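Local coordinates for 39 kDa initiator binding protein (Trichomonas vaginalis, PDB 1Q87) that probably recognises the initiator element of core promoters as a whole protein, of which this chain is the C-domain, at residues T178-M183 and G187-S192. Sequence-based numbering, arbitrary orientation.
Sequences TGQYLM and GEKYDS
Q180, M183 and K189 bury the most surface where strands 182-183 and 189-190 pair as a short antiparallel beta hairpin, with 189-190 at one edge of a five-stranded antiparallel sheet. L182 and Y190 form the hydrogen-bonded pair: Y190 N reaches L182 O at 2.9 Å, and the same carbonyl also takes a CA-H...O contact from K189. M183 and K189 are the next, non-hydrogen-bonded pair, their side chains on one face, while L182 and Y190 share the other, which helix 193-199 covers. With chi1 at -178° M183 starts out extended from the backbone N, and CG and SD pass over G187, each 3.6 Å from G187 CA, before the chain bends at chi3 (60°). Before the strand, the Q180 side chain lies alongside the other segment, with Q180 CB 3.3 Å from Y190 O. Its chain, extended beyond CG, crosses K189 at about a right angle and brings Q180 OE1 to 3.6 Å from K189 CE. Y181 brings its hydroxyl end to S192, the N-cap residue of helix 193-199, with Y181 OH 3.3 Å from S192 CA; that hydroxyl is hydrogen-bonded to W193 N. The amide of Q180 finishes against D191: Q180 NE2 donates to D191 OD1 at 3.1 Å, meeting the oxygen from above the carboxylate plane.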
# COMPACT_ATOMS: atom_id res chain seq x y z
N THR A 178 -12.97 2.55 3.76
CA THR A 178 -14.10 2.74 4.66
C THR A 178 -14.20 1.57 5.63
O THR A 178 -14.65 1.74 6.77
CB THR A 178 -15.46 2.91 3.89
OG1 THR A 178 -15.84 1.68 3.27
CG2 THR A 178 -15.35 3.97 2.84
N GLY A 179 -13.75 0.39 5.21
CA GLY A 179 -13.78 -0.78 6.07
C GLY A 179 -12.48 -1.14 6.80
O GLY A 179 -11.56 -0.31 6.97
N GLN A 180 -12.43 -2.38 7.27
CA GLN A 180 -11.26 -2.92 7.95
C GLN A 180 -10.37 -3.56 6.85
O GLN A 180 -10.53 -4.73 6.49
CB GLN A 180 -11.71 -3.97 8.96
CG GLN A 180 -12.66 -3.40 9.99
CD GLN A 180 -12.79 -4.30 11.21
OE1 GLN A 180 -13.33 -5.40 11.12
NE2 GLN A 180 -12.26 -3.85 12.35
N TYR A 181 -9.43 -2.77 6.35
CA TYR A 181 -8.60 -3.19 5.22
C TYR A 181 -7.18 -3.62 5.55
O TYR A 181 -6.34 -3.71 4.66
CB TYR A 181 -8.57 -2.06 4.19
CG TYR A 181 -7.96 -0.77 4.74
CD1 TYR A 181 -6.58 -0.55 4.70
CD2 TYR A 181 -8.77 0.25 5.26
CE1 TYR A 181 -6.03 0.65 5.15
CE2 TYR A 181 -8.22 1.47 5.71
CZ TYR A 181 -6.87 1.65 5.66
OH TYR A 181 -6.37 2.84 6.09
N LEU A 182 -6.92 -3.83 6.84
CA LEU A 182 -5.64 -4.30 7.30
C LEU A 182 -5.90 -5.56 8.12
O LEU A 182 -6.90 -5.65 8.83
CB LEU A 182 -4.93 -3.22 8.12
CG LEU A 182 -4.46 -2.01 7.32
CD1 LEU A 182 -3.58 -1.14 8.21
CD2 LEU A 182 -3.69 -2.45 6.07
N MET A 183 -5.02 -6.55 7.96
CA MET A 183 -5.13 -7.83 8.67
C MET A 183 -3.73 -8.35 8.91
O MET A 183 -2.83 -8.19 8.05
CB MET A 183 -5.93 -8.86 7.87
CG MET A 183 -6.10 -10.17 8.60
SD MET A 183 -7.46 -11.25 8.00
CE MET A 183 -6.97 -11.49 6.40
N GLY A 187 -5.03 -12.97 11.65
CA GLY A 187 -6.35 -12.78 11.07
C GLY A 187 -7.13 -11.70 11.80
O GLY A 187 -8.35 -11.66 11.70
N GLU A 188 -6.41 -10.86 12.55
CA GLU A 188 -6.97 -9.73 13.29
C GLU A 188 -6.99 -8.49 12.38
O GLU A 188 -5.94 -7.97 11.98
CB GLU A 188 -6.14 -9.39 14.55
CG GLU A 188 -6.87 -8.44 15.56
CD GLU A 188 -6.03 -8.05 16.81
OE1 GLU A 188 -5.55 -8.95 17.54
OE2 GLU A 188 -5.86 -6.83 17.09
N LYS A 189 -8.20 -8.03 12.05
CA LYS A 189 -8.44 -6.87 11.19
C LYS A 189 -8.29 -5.55 11.93
O LYS A 189 -8.39 -5.49 13.14
CB LYS A 189 -9.85 -6.99 10.57
CG LYS A 189 -10.07 -8.32 9.85
CD LYS A 189 -11.30 -8.36 8.95
CE LYS A 189 -12.59 -8.64 9.70
NZ LYS A 189 -12.63 -10.02 10.26
N TYR A 190 -8.00 -4.48 11.20
CA TYR A 190 -7.86 -3.16 11.80
C TYR A 190 -8.64 -2.20 10.92
O TYR A 190 -8.88 -2.49 9.75
CB TYR A 190 -6.39 -2.75 11.90
CG TYR A 190 -5.59 -3.65 12.80
CD1 TYR A 190 -5.60 -3.50 14.19
CD2 TYR A 190 -4.86 -4.71 12.26
CE1 TYR A 190 -4.90 -4.39 15.02
CE2 TYR A 190 -4.17 -5.61 13.07
CZ TYR A 190 -4.19 -5.45 14.44
OH TYR A 190 -3.49 -6.34 15.22
N ASP A 191 -9.05 -1.08 11.49
CA ASP A 191 -9.85 -0.11 10.76
C ASP A 191 -9.05 0.70 9.75
O ASP A 191 -9.54 1.01 8.68
CB ASP A 191 -10.55 0.86 11.72
CG ASP A 191 -11.63 0.20 12.56
OD1 ASP A 191 -12.23 -0.79 12.10
OD2 ASP A 191 -11.90 0.69 13.67
N SER A 192 -7.82 1.06 10.10
CA SER A 192 -7.04 1.87 9.20
C SER A 192 -5.58 1.78 9.58
O SER A 192 -5.23 1.21 10.61
CB SER A 192 -7.46 3.31 9.36
OG SER A 192 -6.79 3.85 10.50